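Local coordinates for structural PPIase-like protein L605 (Mimivirus, PDB 2OSE) that is a homotrimeric cyclophilin-family protein that may act as a peptidyl-prolyl cis-trans isomerase and may bind cyclosporin A, at residues Ala103-Phe116 and Ser138-Thr150. Residues are numbered along the deposited sequence; the frame is centred on the assembly and turned at random.
Sequences AGTVYCDEPIPPVF and SGNRYYDSTFMIT
Ile112 and Tyr143 form a single antiparallel bridge as a hydrogen-bonded pair, the evidence being two reciprocal backbone bonds: Ile112 N to Tyr143 O at 3.1 Å, and Tyr143 N to Ile112 O at 2.9 Å. A second pair of bonds joins Gly104 to Ser145. Ser145 N donates to Gly104 O at 3.0 Å, with an N-H...O angle of 133°. In return Gly104 N reaches Ser145 OG over 3.1 Å, a bond made possible by chi1 of 57°, which sets OG between the backbone N and the carbonyl carbon. The same OG is hydrogen-bonded to Gly93 O, so this buried hydroxyl ties three chain segments together.

Within 138-150, Asp144 OD1 accepts from Thr146 N (3.0 Å) and Thr146 OG1, both from one face of the carboxylate. The first bond defines an Asx turn, and OD1 also forms a salt bridge with Arg193 of a second subunit. Ala103 CB lies 3.5 Å from Asp144 OD2.

The apolar packing is dominated by prolines and aromatic rings. Pro111 CB approaches Tyr142 CD1 obliquely at 3.4 Å, whereas Pro114 CB meets the edge of the Tyr143 ring. Pro114 also places CG over one face of the Arg141 guanidinium, whose NE is salt-bridged to Asp166. The Phe116 and Tyr143 rings are inclined at 62°, with Phe116 CZ 3.5 Å from Tyr143 OH; that hydroxyl is hydrogen-bonded to Asp166 O.

Together the bonds and packing join the long loop between strands 89-92 and 128-135 to residues 141-146, with one isolated antiparallel bridge between them, on the antiparallel beta barrel typical of cyclophilins.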
loop_
_atom_site.group_PDB
_atom_site.type_symbol
_atom_site.label_atom_id
_atom_site.label_comp_id
_atom_site.label_asym_id
_atom_site.label_seq_id
_atom_site.Cartn_x
_atom_site.Cartn_y
_atom_site.Cartn_z
ATOM N N ALA A 103 -14.888 3.544 7.857
ATOM C CA ALA A 103 -15.388 4.699 8.586
ATOM C C ALA A 103 -16.906 4.623 8.766
ATOM O O ALA A 103 -17.595 3.828 8.092
ATOM C CB ALA A 103 -14.997 5.987 7.863
ATOM N N GLY A 104 -17.425 5.476 9.652
ATOM C CA GLY A 104 -18.857 5.512 9.919
ATOM C C GLY A 104 -19.295 6.843 10.470
ATOM O O GLY A 104 -18.550 7.824 10.409
ATOM N N THR A 105 -20.524 6.875 10.977
ATOM C CA THR A 105 -21.120 8.057 11.562
ATOM C C THR A 105 -22.066 7.639 12.688
ATOM O O THR A 105 -22.519 6.487 12.732
ATOM C CB THR A 105 -21.862 8.962 10.528
ATOM O OG1 THR A 105 -23.181 8.456 10.255
ATOM C CG2 THR A 105 -21.068 9.135 9.217
ATOM N N VAL A 106 -22.350 8.571 13.595
ATOM C CA VAL A 106 -23.259 8.326 14.731
ATOM C C VAL A 106 -24.742 8.420 14.301
ATOM O O VAL A 106 -25.651 8.132 15.083
ATOM C CB VAL A 106 -22.994 9.299 15.927
ATOM C CG1 VAL A 106 -21.579 9.113 16.489
ATOM C CG2 VAL A 106 -23.234 10.786 15.523
ATOM N N TYR A 107 -24.972 8.832 13.060
ATOM C CA TYR A 107 -26.328 9.006 12.552
ATOM C C TYR A 107 -26.857 7.744 11.856
ATOM O O TYR A 107 -27.236 7.800 10.688
ATOM C CB TYR A 107 -26.338 10.188 11.588
ATOM C CG TYR A 107 -25.666 11.429 12.150
ATOM C CD1 TYR A 107 -26.222 12.116 13.237
ATOM C CD2 TYR A 107 -24.483 11.924 11.589
ATOM C CE1 TYR A 107 -25.616 13.272 13.751
ATOM C CE2 TYR A 107 -23.873 13.093 12.085
ATOM C CZ TYR A 107 -24.446 13.749 13.174
ATOM O OH TYR A 107 -23.848 14.868 13.689
ATOM N N CYS A 108 -26.883 6.617 12.573
ATOM C CA CYS A 108 -27.136 5.287 11.967
ATOM C C CYS A 108 -26.237 5.025 10.747
ATOM O O CYS A 108 -26.656 4.386 9.757
ATOM C CB CYS A 108 -28.610 5.118 11.578
ATOM S SG CYS A 108 -29.743 5.467 12.928
ATOM N N ASP A 109 -25.003 5.537 10.820
ATOM C CA ASP A 109 -24.020 5.411 9.747
ATOM C C ASP A 109 -24.447 6.045 8.436
ATOM O O ASP A 109 -23.889 5.734 7.373
ATOM C CB ASP A 109 -23.611 3.951 9.554
ATOM C CG ASP A 109 -22.761 3.442 10.689
ATOM O OD1 ASP A 109 -21.588 3.888 10.806
ATOM O OD2 ASP A 109 -23.276 2.622 11.482
ATOM N N GLU A 110 -25.423 6.949 8.515
ATOM C CA GLU A 110 -25.786 7.776 7.372
ATOM C C GLU A 110 -24.626 8.703 7.020
ATOM O O GLU A 110 -23.968 9.248 7.922
ATOM C CB GLU A 110 -27.008 8.650 7.671
ATOM C CG GLU A 110 -28.338 7.937 7.828
ATOM C CD GLU A 110 -29.470 8.932 8.112
ATOM O OE1 GLU A 110 -29.992 8.908 9.246
ATOM O OE2 GLU A 110 -29.819 9.756 7.218
ATOM N N PRO A 111 -24.382 8.894 5.709
ATOM C CA PRO A 111 -23.472 9.921 5.231
ATOM C C PRO A 111 -23.843 11.286 5.798
ATOM O O PRO A 111 -25.040 11.568 6.002
ATOM C CB PRO A 111 -23.721 9.944 3.718
ATOM C CG PRO A 111 -24.278 8.613 3.372
ATOM C CD PRO A 111 -24.967 8.093 4.611
ATOM N N ILE A 112 -22.842 12.135 6.028
ATOM C CA ILE A 112 -23.096 13.505 6.472
ATOM C C ILE A 112 -23.014 14.464 5.300
ATOM O O ILE A 112 -21.971 14.585 4.688
ATOM C CB ILE A 112 -22.091 13.980 7.600
ATOM C CG1 ILE A 112 -22.092 12.993 8.757
ATOM C CG2 ILE A 112 -22.442 15.398 8.073
ATOM C CD1 ILE A 112 -20.850 13.064 9.650
ATOM N N PRO A 113 -24.129 15.173 4.993
ATOM C CA PRO A 113 -24.165 16.143 3.901
ATOM C C PRO A 113 -23.296 17.350 4.146
ATOM O O PRO A 113 -23.058 17.699 5.303
ATOM C CB PRO A 113 -25.643 16.570 3.854
ATOM C CG PRO A 113 -26.364 15.436 4.458
ATOM C CD PRO A 113 -25.463 15.020 5.604
ATOM N N PRO A 114 -22.849 18.010 3.062
ATOM C CA PRO A 114 -22.017 19.179 3.219
ATOM C C PRO A 114 -22.849 20.417 3.583
ATOM O O PRO A 114 -22.831 21.414 2.872
ATOM C CB PRO A 114 -21.323 19.323 1.849
ATOM C CG PRO A 114 -22.167 18.535 0.865
ATOM C CD PRO A 114 -23.142 17.701 1.638
ATOM N N VAL A 115 -23.559 20.343 4.701
ATOM C CA VAL A 115 -24.294 21.513 5.180
ATOM C C VAL A 115 -23.436 22.251 6.188
ATOM O O VAL A 115 -23.413 21.880 7.354
ATOM C CB VAL A 115 -25.651 21.142 5.839
ATOM C CG1 VAL A 115 -26.418 22.420 6.186
ATOM C CG2 VAL A 115 -26.488 20.272 4.930
ATOM N N PHE A 116 -22.744 23.285 5.731
ATOM C CA PHE A 116 -21.792 24.017 6.566
ATOM C C PHE A 116 -22.438 25.170 7.313
ATOM O O PHE A 116 -23.537 25.637 6.963
ATOM C CB PHE A 116 -20.594 24.533 5.758
ATOM C CG PHE A 116 -19.833 23.450 5.041
ATOM C CD1 PHE A 116 -19.750 22.166 5.570
ATOM C CD2 PHE A 116 -19.199 23.717 3.834
ATOM C CE1 PHE A 116 -19.053 21.159 4.911
ATOM C CE2 PHE A 116 -18.507 22.711 3.168
ATOM C CZ PHE A 116 -18.430 21.428 3.719
ATOM N N SER A 138 -22.990 9.023 -7.395
ATOM C CA SER A 138 -23.622 10.072 -8.220
ATOM C C SER A 138 -22.736 11.299 -8.323
ATOM O O SER A 138 -23.067 12.267 -9.003
ATOM C CB SER A 138 -24.998 10.457 -7.687
ATOM O OG SER A 138 -25.822 9.303 -7.556
ATOM N N GLY A 139 -21.571 11.240 -7.688
ATOM C CA GLY A 139 -20.655 12.359 -7.720
ATOM C C GLY A 139 -20.961 13.355 -6.606
ATOM O O GLY A 139 -20.431 14.461 -6.609
ATOM N N ASN A 140 -21.825 12.984 -5.665
ATOM C CA ASN A 140 -22.168 13.894 -4.568
ATOM C C ASN A 140 -21.161 13.742 -3.401
ATOM O O ASN A 140 -20.794 12.634 -3.045
ATOM C CB ASN A 140 -23.593 13.647 -4.041
ATOM C CG ASN A 140 -24.702 13.828 -5.118
ATOM O OD1 ASN A 140 -24.606 14.663 -6.020
ATOM N ND2 ASN A 140 -25.767 13.055 -4.977
ATOM N N ARG A 141 -20.793 14.874 -2.802
ATOM C CA ARG A 141 -19.868 14.979 -1.665
ATOM C C ARG A 141 -20.514 14.680 -0.307
ATOM O O ARG A 141 -21.594 15.186 0.002
ATOM C CB ARG A 141 -19.259 16.394 -1.701
ATOM C CG ARG A 141 -18.348 16.794 -0.528
ATOM C CD ARG A 141 -17.569 18.058 -0.847
ATOM N NE ARG A 141 -18.228 19.315 -0.432
ATOM C CZ ARG A 141 -18.750 20.235 -1.263
ATOM N NH1 ARG A 141 -18.707 20.079 -2.587
ATOM N NH2 ARG A 141 -19.313 21.335 -0.768
ATOM N N TYR A 142 -19.849 13.857 0.501
ATOM C CA TYR A 142 -20.282 13.545 1.866
ATOM C C TYR A 142 -19.071 13.462 2.804
ATOM O O TYR A 142 -17.947 13.407 2.350
ATOM C CB TYR A 142 -21.084 12.236 1.950
ATOM C CG TYR A 142 -22.472 12.307 1.315
ATOM C CD1 TYR A 142 -23.569 12.897 1.994
ATOM C CD2 TYR A 142 -22.690 11.808 0.021
ATOM C CE1 TYR A 142 -24.850 12.972 1.387
ATOM C CE2 TYR A 142 -23.976 11.890 -0.598
ATOM C CZ TYR A 142 -25.030 12.470 0.089
ATOM O OH TYR A 142 -26.266 12.524 -0.522
ATOM N N TYR A 143 -19.341 13.432 4.105
ATOM C CA TYR A 143 -18.318 13.325 5.123
ATOM C C TYR A 143 -18.670 12.201 6.048
ATOM O O TYR A 143 -19.818 11.716 6.081
ATOM C CB TYR A 143 -18.155 14.643 5.884
ATOM C CG TYR A 143 -17.691 15.758 5.002
ATOM C CD1 TYR A 143 -16.338 16.061 4.885
ATOM C CD2 TYR A 143 -18.593 16.512 4.270
ATOM C CE1 TYR A 143 -15.911 17.070 4.076
ATOM C CE2 TYR A 143 -18.174 17.515 3.447
ATOM C CZ TYR A 143 -16.831 17.788 3.339
ATOM O OH TYR A 143 -16.396 18.821 2.543
ATOM N N ASP A 144 -17.666 11.756 6.784
ATOM C CA ASP A 144 -17.861 10.734 7.784
ATOM C C ASP A 144 -16.895 10.998 8.974
ATOM O O ASP A 144 -16.496 12.153 9.227
ATOM C CB ASP A 144 -17.773 9.305 7.150
ATOM C CG ASP A 144 -16.463 9.043 6.388
ATOM O OD1 ASP A 144 -15.440 9.748 6.649
ATOM O OD2 ASP A 144 -16.452 8.104 5.521
ATOM N N SER A 145 -16.553 9.935 9.689
ATOM C CA SER A 145 -15.602 9.961 10.803
ATOM C C SER A 145 -14.133 10.257 10.426
ATOM O O SER A 145 -13.303 10.480 11.325
ATOM C CB SER A 145 -15.674 8.613 11.515
ATOM O OG SER A 145 -15.397 7.551 10.599
ATOM N N THR A 146 -13.816 10.206 9.126
ATOM C CA THR A 146 -12.472 10.447 8.590
ATOM C C THR A 146 -11.998 11.895 8.759
ATOM O O THR A 146 -12.627 12.832 8.284
ATOM C CB THR A 146 -12.367 10.085 7.072
ATOM O OG1 THR A 146 -12.952 8.786 6.858
ATOM C CG2 THR A 146 -10.875 10.064 6.622
ATOM N N PHE A 147 -10.868 12.063 9.440
ATOM C CA PHE A 147 -10.434 13.397 9.805
ATOM C C PHE A 147 -8.930 13.547 9.590
ATOM O O PHE A 147 -8.192 12.577 9.626
ATOM C CB PHE A 147 -10.849 13.709 11.269
ATOM C CG PHE A 147 -10.013 12.991 12.315
ATOM C CD1 PHE A 147 -8.769 13.498 12.693
ATOM C CD2 PHE A 147 -10.467 11.829 12.912
ATOM C CE1 PHE A 147 -8.014 12.867 13.648
ATOM C CE2 PHE A 147 -9.712 11.172 13.885
ATOM C CZ PHE A 147 -8.494 11.696 14.244
ATOM N N MET A 148 -8.491 14.779 9.393
ATOM C CA MET A 148 -7.117 15.094 9.118
ATOM C C MET A 148 -6.626 16.140 10.124
ATOM O O MET A 148 -7.368 17.043 10.479
ATOM C CB MET A 148 -7.059 15.707 7.722
ATOM C CG MET A 148 -5.659 16.083 7.247
ATOM S SD MET A 148 -5.632 16.939 5.666
ATOM C CE MET A 148 -5.950 15.521 4.562
ATOM N N ILE A 149 -5.356 16.023 10.531
ATOM C CA ILE A 149 -4.671 17.090 11.290
ATOM C C ILE A 149 -3.409 17.481 10.560
ATOM O O ILE A 149 -2.588 16.608 10.170
ATOM C CB ILE A 149 -4.353 16.632 12.772
ATOM C CG1 ILE A 149 -5.643 16.227 13.500
ATOM C CG2 ILE A 149 -3.591 17.719 13.538
ATOM C CD1 ILE A 149 -5.417 15.704 14.903
ATOM N N THR A 150 -3.214 18.787 10.382
ATOM C CA THR A 150 -2.019 19.279 9.697
ATOM C C THR A 150 -0.803 19.264 10.621
ATOM O O THR A 150 -0.901 19.645 11.818
ATOM C CB THR A 150 -2.189 20.722 9.127
ATOM O OG1 THR A 150 -2.752 21.577 10.145
ATOM C CG2 THR A 150 -3.109 20.735 7.905
#